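Local atomic coordinates of elongation factor G (Thermus thermophilus, PDB entry 2DY1), a protein that binds GTP and a magnesium ion and, as an elongation factor, probably couples GTP hydrolysis to translocation during protein synthesis. Residues T46-Y51 with V330-D335; A28-T33 with G65-L70; R10-V15 with V76-A81; T52-L57 with K437-D442. One frame throughout, in Å; residues are numbered along the deposited sequence.

Overall arrangement
The four contacts gather around the bound GTP and its magnesium ion. Contact 3 pairs two parallel strands of the GTP-binding domain and brings Asp80 to about 4 Å from the magnesium ion (nearest atoms). Contact 2, its centre 10 Å away, lays helix 22-32 on strand 65-71, neighbour of strand 74-80 in the sheet. Contacts 1 and 4 join this domain to domains 2 and III through a loop (46-51) and the short helix after it (53-57). Contact 1 is tied to contact 3 by Thr49 OG1 and Asp80 OD2 (2.6 Å) and to contact 2 by Gly333 N and Val66 O (3.0 Å). Contact 4 lies 24 Å from contacts 2 and 3, centre to centre.

Contact 1 (T46-Y51 with V330-D335); sequences TTTTDY and VPMGKD
A type II' beta turn, Met332 to Asp335, closes the hairpin of strands 323-332 and 335-343 in domain 2 and meets the GTP-binding domain at Thr48 and Tyr51. Lys334 sets its CB over the middle of the Tyr51 ring, 3.4 Å from the ring centroid and only 7° off the normal, a CH-pi contact. In Tyr51, chi1 of 71° puts CG between the backbone N and the carbonyl carbon, and the ring beyond it lies under Lys334 CB. Beyond CG the lysine chain is extended, its CD 3.9 Å from Tyr51 CD1, and its amino group runs off at the surface, where a long charged chain is at home. The Tyr51 hydroxyl bonds to Asp294. An alanine in place of Tyr51 would probably leave Lys334 CB without a ring to rest on and Asp294 without its phenolic partner.

Segment 46-51 belongs to the loop between helix 22-32 and helix 53-57, in the region that leads to the magnesium ligand Thr61 and corresponds to the first switch of translational GTPases. Here Thr48 supplies two different groups: its methyl CG2 packs 3.6 Å from Gly333 CA and 3.8 Å from Met332 CG, while OG1 bonds to Lys36. Gly333, with positive phi (61°), must lack a side chain, since a CB would fall 2.5 Å from Thr48 O. That same carbonyl takes a hydrogen bond from a water, with Thr48 O and the water oxygen 2.7 Å apart; the water in turn accepts from Lys334 N at 2.9 Å and so bridges the two backbones.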
loop_
_atom_site.group_PDB
_atom_site.type_symbol
_atom_site.label_atom_id
_atom_site.label_comp_id
_atom_site.label_asym_id
_atom_site.label_seq_id
_atom_site.Cartn_x
_atom_site.Cartn_y
_atom_site.Cartn_z
ATOM N N THR A 46 6.577 16.583 18.813
ATOM C CA THR A 46 7.138 15.938 19.990
ATOM C C THR A 46 6.565 14.567 20.373
ATOM O O THR A 46 6.728 14.149 21.510
ATOM C CB THR A 46 7.000 16.851 21.201
ATOM O OG1 THR A 46 5.673 17.381 21.227
ATOM C CG2 THR A 46 7.978 18.055 21.094
ATOM N N THR A 47 5.936 13.880 19.426
ATOM C CA THR A 47 5.392 12.558 19.736
ATOM C C THR A 47 6.436 11.480 19.504
ATOM O O THR A 47 7.378 11.658 18.740
ATOM C CB THR A 47 4.166 12.192 18.869
ATOM O OG1 THR A 47 4.546 12.013 17.500
ATOM C CG2 THR A 47 3.101 13.295 18.957
ATOM N N THR A 48 6.235 10.356 20.179
ATOM C CA THR A 48 7.109 9.199 20.035
ATOM C C THR A 48 6.985 8.572 18.649
ATOM O O THR A 48 7.994 8.210 18.041
ATOM C CB THR A 48 6.764 8.163 21.127
ATOM O OG1 THR A 48 7.114 8.710 22.402
ATOM C CG2 THR A 48 7.501 6.840 20.926
ATOM N N THR A 49 5.755 8.422 18.135
ATOM C CA THR A 49 5.558 7.817 16.820
ATOM C C THR A 49 6.115 8.607 15.660
ATOM O O THR A 49 6.850 8.098 14.826
ATOM C CB THR A 49 4.073 7.612 16.497
ATOM O OG1 THR A 49 3.498 6.796 17.508
ATOM C CG2 THR A 49 3.893 6.939 15.125
ATOM N N ASP A 50 5.715 9.864 15.582
ATOM C CA ASP A 50 6.132 10.686 14.480
ATOM C C ASP A 50 7.490 11.337 14.726
ATOM O O ASP A 50 7.582 12.443 15.261
ATOM C CB ASP A 50 5.031 11.723 14.194
ATOM C CG ASP A 50 3.715 11.077 13.698
ATOM O OD1 ASP A 50 3.703 9.877 13.323
ATOM O OD2 ASP A 50 2.680 11.788 13.634
ATOM N N TYR A 51 8.550 10.634 14.337
ATOM C CA TYR A 51 9.902 11.141 14.547
ATOM C C TYR A 51 10.724 11.341 13.272
ATOM O O TYR A 51 11.709 12.072 13.305
ATOM C CB TYR A 51 10.661 10.229 15.527
ATOM C CG TYR A 51 11.031 8.879 14.961
ATOM C CD1 TYR A 51 12.150 8.728 14.129
ATOM C CD2 TYR A 51 10.247 7.755 15.223
ATOM C CE1 TYR A 51 12.491 7.511 13.573
ATOM C CE2 TYR A 51 10.579 6.524 14.662
ATOM C CZ TYR A 51 11.696 6.396 13.848
ATOM O OH TYR A 51 12.041 5.151 13.324
ATOM N N VAL A 330 13.129 -3.935 22.678
ATOM C CA VAL A 330 11.743 -3.606 22.357
ATOM C C VAL A 330 11.818 -2.153 21.901
ATOM O O VAL A 330 12.450 -1.320 22.551
ATOM C CB VAL A 330 10.827 -3.700 23.583
ATOM C CG1 VAL A 330 9.510 -3.037 23.279
ATOM C CG2 VAL A 330 10.578 -5.182 23.958
ATOM N N PRO A 331 11.162 -1.827 20.778
ATOM C CA PRO A 331 11.190 -0.451 20.275
ATOM C C PRO A 331 10.107 0.436 20.868
ATOM O O PRO A 331 9.013 -0.020 21.193
ATOM C CB PRO A 331 10.999 -0.624 18.779
ATOM C CG PRO A 331 10.141 -1.850 18.677
ATOM C CD PRO A 331 10.559 -2.753 19.807
ATOM N N MET A 332 10.461 1.703 21.073
ATOM C CA MET A 332 9.506 2.709 21.547
ATOM C C MET A 332 9.822 3.844 20.602
ATOM O O MET A 332 10.761 4.618 20.829
ATOM C CB MET A 332 9.754 3.141 22.990
ATOM C CG MET A 332 8.794 4.240 23.427
ATOM S SD MET A 332 8.835 4.542 25.211
ATOM C CE MET A 332 7.984 3.164 25.791
ATOM N N GLY A 333 9.040 3.952 19.540
ATOM C CA GLY A 333 9.360 4.966 18.547
ATOM C C GLY A 333 10.748 4.636 18.013
ATOM O O GLY A 333 11.054 3.479 17.687
ATOM N N LYS A 334 11.615 5.638 17.925
ATOM C CA LYS A 334 12.954 5.408 17.409
ATOM C C LYS A 334 13.943 4.804 18.398
ATOM O O LYS A 334 15.065 4.466 18.001
ATOM C CB LYS A 334 13.533 6.725 16.871
ATOM C CG LYS A 334 14.082 7.702 17.911
ATOM C CD LYS A 334 14.472 9.001 17.205
ATOM C CE LYS A 334 15.059 9.995 18.187
ATOM N NZ LYS A 334 15.428 11.252 17.456
ATOM N N ASP A 335 13.545 4.660 19.665
ATOM C CA ASP A 335 14.448 4.121 20.692
ATOM C C ASP A 335 14.356 2.601 20.804
ATOM O O ASP A 335 13.303 2.022 20.554
ATOM C CB ASP A 335 14.135 4.751 22.054
ATOM C CG ASP A 335 14.520 6.229 22.122
ATOM O OD1 ASP A 335 13.627 7.086 22.246
ATOM O OD2 ASP A 335 15.721 6.525 22.045
HETATM O O HOH W 1 10.616 8.226 18.748
#

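Contact 2 (A28-T33 with G65-L70); sequences ALLYKT and GVAPLL
Leu30 and Leu69 each hold CG anti to their own carbonyl carbon (chi1 -72° and -52°), and the two side chains cross at about a right angle with Leu30 CD2 3.7 Å from Leu69 CD2. The other methyl of Leu69 turns to the preceding helix residue, CD1 lying 3.9 Å from Leu29 CB. Leu69 therefore straddles two neighbouring leucines, a task suited to a branched apolar side chain with two separate methyls. Ala67, two residues back on the same side of the strand, is small enough to let Leu30 CD2 approach its CB to 3.9 Å.

Thr33 brings polarity to the margin of this apolar patch. Its OG1 lies between the backbone N and carbonyl carbon (chi1 57°) and donates to Leu29 O at 2.7 Å, so that this carbonyl accepts from both the hydroxyl and the amide of Thr33. A water donates to Thr33 OG1 at 2.7 Å and accepts from Leu70 N at 3.0 Å, while a second water links Thr33 O to Leu70 O. An alanine at Thr33 would probably leave that first water without its hydroxyl partner and Leu29 O with one donor fewer.

In the P-loop NTPase fold, helix 22-32 follows the nucleotide-binding loop and here covers the outermost strand, 65-71. Leu29 continues onto Leu78 of strand 74-80, helix 261-271 reaches Leu29 and Thr33 through Val261 and Leu265, and Leu30 also touches Met332 of strand 323-332.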
loop_
_atom_site.group_PDB
_atom_site.type_symbol
_atom_site.label_atom_id
_atom_site.label_comp_id
_atom_site.label_asym_id
_atom_site.label_seq_id
_atom_site.Cartn_x
_atom_site.Cartn_y
_atom_site.Cartn_z
ATOM N N ALA A 28 -0.981 9.769 24.713
ATOM C CA ALA A 28 -1.670 9.793 26.004
ATOM C C ALA A 28 -1.453 8.488 26.765
ATOM O O ALA A 28 -1.258 8.505 27.977
ATOM C CB ALA A 28 -3.187 10.060 25.803
ATOM N N LEU A 29 -1.484 7.366 26.052
ATOM C CA LEU A 29 -1.252 6.069 26.688
ATOM C C LEU A 29 0.198 5.979 27.199
ATOM O O LEU A 29 0.460 5.470 28.317
ATOM C CB LEU A 29 -1.553 4.948 25.685
ATOM C CG LEU A 29 -3.039 4.696 25.421
ATOM C CD1 LEU A 29 -3.256 3.986 24.104
ATOM C CD2 LEU A 29 -3.606 3.879 26.599
ATOM N N LEU A 30 1.158 6.477 26.414
ATOM C CA LEU A 30 2.560 6.436 26.859
ATOM C C LEU A 30 2.746 7.317 28.106
ATOM O O LEU A 30 3.422 6.928 29.079
ATOM C CB LEU A 30 3.491 6.920 25.734
ATOM C CG LEU A 30 3.625 5.931 24.569
ATOM C CD1 LEU A 30 4.263 6.601 23.351
ATOM C CD2 LEU A 30 4.482 4.738 25.023
ATOM N N TYR A 31 2.118 8.486 28.097
ATOM C CA TYR A 31 2.217 9.383 29.240
ATOM C C TYR A 31 1.510 8.827 30.477
ATOM O O TYR A 31 2.112 8.755 31.562
ATOM C CB TYR A 31 1.632 10.767 28.899
ATOM C CG TYR A 31 1.470 11.660 30.115
ATOM C CD1 TYR A 31 0.202 11.983 30.595
ATOM C CD2 TYR A 31 2.581 12.117 30.823
ATOM C CE1 TYR A 31 0.044 12.735 31.757
ATOM C CE2 TYR A 31 2.432 12.873 31.987
ATOM C CZ TYR A 31 1.167 13.174 32.444
ATOM O OH TYR A 31 1.031 13.913 33.597
ATOM N N LYS A 32 0.263 8.374 30.310
ATOM C CA LYS A 32 -0.497 7.897 31.461
ATOM C C LYS A 32 0.055 6.647 32.122
ATOM O O LYS A 32 -0.147 6.460 33.321
ATOM C CB LYS A 32 -1.968 7.686 31.089
ATOM C CG LYS A 32 -2.754 8.974 30.865
ATOM C CD LYS A 32 -2.809 9.820 32.123
ATOM C CE LYS A 32 -4.200 9.846 32.713
ATOM N NZ LYS A 32 -4.206 10.506 34.048
ATOM N N THR A 33 0.740 5.803 31.353
ATOM C CA THR A 33 1.345 4.591 31.910
ATOM C C THR A 33 2.738 4.875 32.468
ATOM O O THR A 33 3.365 3.997 33.067
ATOM C CB THR A 33 1.462 3.450 30.866
ATOM O OG1 THR A 33 2.215 3.906 29.733
ATOM C CG2 THR A 33 0.074 2.987 30.391
ATOM N N GLY A 65 4.804 3.470 14.362
ATOM C CA GLY A 65 5.615 3.579 15.568
ATOM C C GLY A 65 5.129 2.566 16.592
ATOM O O GLY A 65 3.940 2.328 16.731
ATOM N N VAL A 66 6.067 1.948 17.299
ATOM C CA VAL A 66 5.718 0.978 18.333
ATOM C C VAL A 66 5.654 1.667 19.692
ATOM O O VAL A 66 6.525 2.481 20.046
ATOM C CB VAL A 66 6.770 -0.163 18.386
ATOM C CG1 VAL A 66 6.364 -1.183 19.454
ATOM C CG2 VAL A 66 6.872 -0.839 17.015
ATOM N N ALA A 67 4.577 1.408 20.423
ATOM C CA ALA A 67 4.410 1.917 21.773
ATOM C C ALA A 67 4.246 0.681 22.655
ATOM O O ALA A 67 3.183 0.077 22.692
ATOM C CB ALA A 67 3.166 2.814 21.864
ATOM N N PRO A 68 5.311 0.273 23.345
ATOM C CA PRO A 68 5.283 -0.914 24.219
ATOM C C PRO A 68 4.741 -0.566 25.591
ATOM O O PRO A 68 5.496 -0.301 26.515
ATOM C CB PRO A 68 6.749 -1.350 24.235
ATOM C CG PRO A 68 7.495 -0.012 24.215
ATOM C CD PRO A 68 6.655 0.897 23.305
ATOM N N LEU A 69 3.423 -0.618 25.733
ATOM C CA LEU A 69 2.802 -0.223 26.987
ATOM C C LEU A 69 2.862 -1.257 28.086
ATOM O O LEU A 69 2.672 -2.453 27.840
ATOM C CB LEU A 69 1.336 0.153 26.736
ATOM C CG LEU A 69 1.113 1.171 25.613
ATOM C CD1 LEU A 69 -0.399 1.293 25.313
ATOM C CD2 LEU A 69 1.666 2.545 26.027
ATOM N N LEU A 70 3.161 -0.777 29.289
ATOM C CA LEU A 70 3.228 -1.617 30.482
ATOM C C LEU A 70 2.195 -1.058 31.451
ATOM O O LEU A 70 2.179 0.137 31.733
ATOM C CB LEU A 70 4.622 -1.546 31.095
ATOM C CG LEU A 70 4.793 -2.250 32.444
ATOM C CD1 LEU A 70 4.620 -3.755 32.275
ATOM C CD2 LEU A 70 6.182 -1.936 32.990
HETATM O O HOH W 2 4.075 2.029 29.394
HETATM O O HOH W 3 2.571 1.558 34.070
#

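Contact 3 (R10-V15 with V76-A81); sequences RTVALV and VFLLDA
Arg10 to Leu14 pair in register with Val76 to Asp80 as parallel strands, their directions 15° apart, in the central sheet of the P-loop NTPase fold. Five hydrogen bonds stitch them: Arg10 O accepts, then Val12 and Leu14 each donate by N and accept by O. Phe77 N donates to Arg10 O at 2.8 Å, and the series ends with Ala81 N to Leu14 O at 3.1 Å. Thr11, Ala13 and Val15 turn their amides and carbonyls the other way, and Ala13 and Val15 bond to strand 100-106.

Val12, Leu14, Val76 and Leu78 form an apolar patch on a face they share with Arg10 and Asp80. Leu78 CG is anti to the backbone N (chi1 -174°), and its CD1 lies 4.0 Å from Val12 CG1 and 4.0 Å from Leu14 CB, touching both. Helices 22-32 and 261-271 cover this face. Thr11, Ala13, Phe77 and Leu79 occupy the other, where small Ala13 admits Leu95 of helix 88-97.

Leu14 and Asp80 lie side by side, CD2 of the leucine 4.2 Å from OD1 of the aspartate. Asp80 OD2 bonds to Thr23, a magnesium ligand, and to Thr49, consistent with the DxxG motif of GTPases, which Asp80 would open. Just past the last beta bridge a small residue fits: Ala81 CB touches Val15 CG1 at 4.0 Å and comes within 3.4 Å of Leu14 O.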
loop_
_atom_site.group_PDB
_atom_site.type_symbol
_atom_site.label_atom_id
_atom_site.label_comp_id
_atom_site.label_asym_id
_atom_site.label_seq_id
_atom_site.Cartn_x
_atom_site.Cartn_y
_atom_site.Cartn_z
ATOM N N ARG A 10 -0.810 -8.357 24.843
ATOM C CA ARG A 10 -1.666 -8.163 23.673
ATOM C C ARG A 10 -0.837 -7.426 22.619
ATOM O O ARG A 10 0.014 -6.616 22.964
ATOM C CB ARG A 10 -2.872 -7.266 23.976
ATOM C CG ARG A 10 -3.776 -7.709 25.107
ATOM C CD ARG A 10 -4.538 -8.956 24.748
ATOM N NE ARG A 10 -5.442 -9.315 25.836
ATOM C CZ ARG A 10 -5.153 -10.190 26.789
ATOM N NH1 ARG A 10 -3.974 -10.793 26.794
ATOM N NH2 ARG A 10 -6.067 -10.495 27.705
ATOM N N THR A 11 -1.069 -7.729 21.350
ATOM C CA THR A 11 -0.421 -7.007 20.250
ATOM C C THR A 11 -1.609 -6.418 19.482
ATOM O O THR A 11 -2.467 -7.155 18.982
ATOM C CB THR A 11 0.372 -7.910 19.306
ATOM O OG1 THR A 11 1.234 -8.763 20.077
ATOM C CG2 THR A 11 1.256 -7.047 18.395
ATOM N N VAL A 12 -1.608 -5.101 19.316
ATOM C CA VAL A 12 -2.754 -4.420 18.714
ATOM C C VAL A 12 -2.316 -3.374 17.705
ATOM O O VAL A 12 -1.412 -2.592 18.008
ATOM C CB VAL A 12 -3.571 -3.704 19.843
ATOM C CG1 VAL A 12 -4.776 -2.957 19.262
ATOM C CG2 VAL A 12 -4.035 -4.733 20.899
ATOM N N ALA A 13 -2.944 -3.360 16.521
ATOM C CA ALA A 13 -2.626 -2.328 15.514
ATOM C C ALA A 13 -3.695 -1.251 15.640
ATOM O O ALA A 13 -4.879 -1.568 15.620
ATOM C CB ALA A 13 -2.672 -2.900 14.117
ATOM N N LEU A 14 -3.265 0.003 15.751
ATOM C CA LEU A 14 -4.177 1.149 15.884
ATOM C C LEU A 14 -4.225 1.754 14.479
ATOM O O LEU A 14 -3.217 2.295 13.962
ATOM C CB LEU A 14 -3.597 2.131 16.904
ATOM C CG LEU A 14 -4.273 3.493 17.035
ATOM C CD1 LEU A 14 -5.760 3.336 17.349
ATOM C CD2 LEU A 14 -3.577 4.231 18.159
ATOM N N VAL A 15 -5.402 1.673 13.861
ATOM C CA VAL A 15 -5.596 2.119 12.486
ATOM C C VAL A 15 -6.805 3.025 12.406
ATOM O O VAL A 15 -7.549 3.162 13.378
ATOM C CB VAL A 15 -5.816 0.915 11.555
ATOM C CG1 VAL A 15 -4.538 0.067 11.503
ATOM C CG2 VAL A 15 -6.977 0.022 12.081
ATOM N N VAL A 76 0.894 -4.244 26.451
ATOM C CA VAL A 76 0.156 -4.116 25.213
ATOM C C VAL A 76 1.127 -3.508 24.231
ATOM O O VAL A 76 1.591 -2.388 24.442
ATOM C CB VAL A 76 -1.085 -3.210 25.355
ATOM C CG1 VAL A 76 -1.718 -2.979 23.989
ATOM C CG2 VAL A 76 -2.077 -3.872 26.316
ATOM N N PHE A 77 1.479 -4.267 23.190
ATOM C CA PHE A 77 2.376 -3.716 22.173
ATOM C C PHE A 77 1.446 -3.089 21.163
ATOM O O PHE A 77 0.808 -3.787 20.381
ATOM C CB PHE A 77 3.248 -4.817 21.569
ATOM C CG PHE A 77 4.303 -5.312 22.522
ATOM C CD1 PHE A 77 3.987 -6.269 23.478
ATOM C CD2 PHE A 77 5.580 -4.749 22.534
ATOM C CE1 PHE A 77 4.914 -6.658 24.453
ATOM C CE2 PHE A 77 6.517 -5.132 23.504
ATOM C CZ PHE A 77 6.184 -6.082 24.466
ATOM N N LEU A 78 1.392 -1.753 21.182
ATOM C CA LEU A 78 0.485 -0.993 20.321
ATOM C C LEU A 78 1.242 -0.468 19.116
ATOM O O LEU A 78 2.274 0.175 19.264
ATOM C CB LEU A 78 -0.112 0.182 21.118
ATOM C CG LEU A 78 -1.205 1.021 20.440
ATOM C CD1 LEU A 78 -2.465 0.163 20.226
ATOM C CD2 LEU A 78 -1.532 2.238 21.325
ATOM N N LEU A 79 0.728 -0.757 17.927
ATOM C CA LEU A 79 1.384 -0.294 16.697
ATOM C C LEU A 79 0.561 0.884 16.171
ATOM O O LEU A 79 -0.554 0.700 15.696
ATOM C CB LEU A 79 1.428 -1.426 15.675
ATOM C CG LEU A 79 1.958 -2.745 16.268
ATOM C CD1 LEU A 79 2.019 -3.820 15.186
ATOM C CD2 LEU A 79 3.350 -2.526 16.859
ATOM N N ASP A 80 1.136 2.092 16.258
ATOM C CA ASP A 80 0.449 3.334 15.841
ATOM C C ASP A 80 0.734 3.483 14.348
ATOM O O ASP A 80 1.822 3.894 13.934
ATOM C CB ASP A 80 1.005 4.514 16.673
ATOM C CG ASP A 80 0.414 5.851 16.274
ATOM O OD1 ASP A 80 -0.664 5.842 15.662
ATOM O OD2 ASP A 80 1.040 6.905 16.582
ATOM N N ALA A 81 -0.253 3.123 13.548
ATOM C CA ALA A 81 -0.103 3.059 12.094
ATOM C C ALA A 81 -0.542 4.292 11.344
ATOM O O ALA A 81 -1.246 5.141 11.901
ATOM C CB ALA A 81 -0.914 1.835 11.572
#

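Contact 4 (T52-L57 with K437-D442); sequences TPEAKL and KERLQD
Glu54 runs from its helix into the flank of helix 430-442, passing Glu438 in the opposite direction. Its CB lies 3.8 Å from Glu438 OE1, and CG approaches the same oxygen to 3.5 Å. The chain then bends (chi2 68°), and the carboxylate meets Asp442 tip to tip. OE2 is 2.5 Å from Asp442 OD2, a spacing so short that one of the two acids probably holds a proton. OE1 faces Arg439 NH1 across a long salt bridge of 3.7 Å, lying well out of the guanidinium plane, so charge alone acts here.

This is a helix-helix interface between the GTP-binding domain and domain III, the short axes 130° apart. Thr52 is the N-cap of helix 53-57, its OG1 accepting from Ala55 N, and Pro53 suits the first turn because its missing N-H is not needed there. Pro53 CG reaches Asp442 OD2 at 3.6 Å. The same OD2 accepts from Arg439 NH1 at 3.1 Å, nearly in the guanidinium plane, while Asp294 and Glu408 take the other arginine nitrogens. Beside Glu54, Leu57 CD2 rests 3.7 Å from Glu438 OE1, and Glu438 OE2 bonds to His58.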
loop_
_atom_site.group_PDB
_atom_site.type_symbol
_atom_site.label_atom_id
_atom_site.label_comp_id
_atom_site.label_asym_id
_atom_site.label_seq_id
_atom_site.Cartn_x
_atom_site.Cartn_y
_atom_site.Cartn_z
ATOM N N THR A 52 10.361 10.707 12.155
ATOM C CA THR A 52 11.148 10.938 10.940
ATOM C C THR A 52 10.831 12.330 10.400
ATOM O O THR A 52 9.785 12.911 10.712
ATOM C CB THR A 52 10.832 9.935 9.816
ATOM O OG1 THR A 52 9.466 10.096 9.410
ATOM C CG2 THR A 52 11.091 8.501 10.289
ATOM N N PRO A 53 11.740 12.909 9.606
ATOM C CA PRO A 53 11.488 14.238 9.058
ATOM C C PRO A 53 10.195 14.314 8.249
ATOM O O PRO A 53 9.484 15.324 8.262
ATOM C CB PRO A 53 12.713 14.490 8.164
ATOM C CG PRO A 53 13.783 13.720 8.850
ATOM C CD PRO A 53 13.078 12.420 9.233
ATOM N N GLU A 54 9.886 13.227 7.541
ATOM C CA GLU A 54 8.713 13.203 6.695
ATOM C C GLU A 54 7.442 13.222 7.536
ATOM O O GLU A 54 6.492 13.936 7.219
ATOM C CB GLU A 54 8.743 11.954 5.813
ATOM C CG GLU A 54 9.963 11.889 4.822
ATOM C CD GLU A 54 11.319 11.712 5.513
ATOM O OE1 GLU A 54 11.428 10.931 6.491
ATOM O OE2 GLU A 54 12.308 12.367 5.069
ATOM N N ALA A 55 7.423 12.434 8.608
ATOM C CA ALA A 55 6.244 12.400 9.484
ATOM C C ALA A 55 5.966 13.748 10.117
ATOM O O ALA A 55 4.817 14.168 10.210
ATOM C CB ALA A 55 6.434 11.345 10.596
ATOM N N LYS A 56 7.018 14.427 10.560
ATOM C CA LYS A 56 6.847 15.716 11.196
ATOM C C LYS A 56 6.491 16.803 10.193
ATOM O O LYS A 56 5.557 17.565 10.423
ATOM C CB LYS A 56 8.111 16.061 11.988
ATOM C CG LYS A 56 8.361 15.046 13.137
ATOM C CD LYS A 56 9.795 15.115 13.662
ATOM C CE LYS A 56 10.058 16.368 14.447
ATOM N NZ LYS A 56 11.445 16.347 14.976
ATOM N N LEU A 57 7.187 16.849 9.058
ATOM C CA LEU A 57 6.901 17.881 8.060
ATOM C C LEU A 57 5.452 17.810 7.586
ATOM O O LEU A 57 4.756 18.839 7.498
ATOM C CB LEU A 57 7.840 17.723 6.859
ATOM C CG LEU A 57 7.599 18.749 5.756
ATOM C CD1 LEU A 57 7.943 20.144 6.291
ATOM C CD2 LEU A 57 8.449 18.396 4.543
ATOM N N LYS A 437 11.003 11.187 -1.889
ATOM C CA LYS A 437 11.985 12.182 -2.320
ATOM C C LYS A 437 12.680 12.754 -1.090
ATOM O O LYS A 437 13.900 12.948 -1.072
ATOM C CB LYS A 437 11.278 13.300 -3.092
ATOM C CG LYS A 437 12.200 14.435 -3.505
ATOM C CD LYS A 437 11.462 15.439 -4.387
ATOM C CE LYS A 437 12.430 16.565 -4.779
ATOM N NZ LYS A 437 11.693 17.690 -5.424
ATOM N N GLU A 438 11.887 13.055 -0.069
ATOM C CA GLU A 438 12.414 13.588 1.180
ATOM C C GLU A 438 13.323 12.589 1.866
ATOM O O GLU A 438 14.336 12.972 2.438
ATOM C CB GLU A 438 11.258 13.967 2.122
ATOM C CG GLU A 438 10.456 15.147 1.582
ATOM C CD GLU A 438 9.100 15.317 2.256
ATOM O OE1 GLU A 438 8.930 14.889 3.416
ATOM O OE2 GLU A 438 8.201 15.913 1.620
ATOM N N ARG A 439 12.952 11.305 1.826
ATOM C CA ARG A 439 13.776 10.317 2.486
ATOM C C ARG A 439 15.142 10.192 1.806
ATOM O O ARG A 439 16.149 10.045 2.503
ATOM C CB ARG A 439 13.039 8.961 2.549
ATOM C CG ARG A 439 13.714 7.981 3.496
ATOM C CD ARG A 439 13.772 8.536 4.903
ATOM N NE ARG A 439 13.985 7.482 5.904
ATOM C CZ ARG A 439 14.238 7.737 7.181
ATOM N NH1 ARG A 439 14.322 9.002 7.609
ATOM N NH2 ARG A 439 14.380 6.736 8.051
ATOM N N LEU A 440 15.171 10.250 0.474
ATOM C CA LEU A 440 16.431 10.191 -0.267
ATOM C C LEU A 440 17.280 11.397 0.181
ATOM O O LEU A 440 18.498 11.284 0.356
ATOM C CB LEU A 440 16.147 10.225 -1.774
ATOM C CG LEU A 440 15.514 8.915 -2.272
ATOM C CD1 LEU A 440 15.007 9.034 -3.701
ATOM C CD2 LEU A 440 16.582 7.806 -2.185
ATOM N N GLN A 441 16.630 12.542 0.390
ATOM C CA GLN A 441 17.344 13.743 0.870
ATOM C C GLN A 441 17.946 13.477 2.270
ATOM O O GLN A 441 19.041 13.937 2.583
ATOM C CB GLN A 441 16.358 14.925 0.901
ATOM C CG GLN A 441 16.813 16.176 1.650
ATOM C CD GLN A 441 15.688 17.216 1.735
ATOM O OE1 GLN A 441 14.541 16.904 2.136
ATOM N NE2 GLN A 441 15.999 18.442 1.350
ATOM N N ASP A 442 17.235 12.739 3.126
ATOM C CA ASP A 442 17.749 12.431 4.457
ATOM C C ASP A 442 18.999 11.593 4.335
ATOM O O ASP A 442 19.871 11.651 5.203
ATOM C CB ASP A 442 16.757 11.616 5.296
ATOM C CG ASP A 442 15.465 12.339 5.558
ATOM O OD1 ASP A 442 15.413 13.574 5.402
ATOM O OD2 ASP A 442 14.481 11.653 5.950
#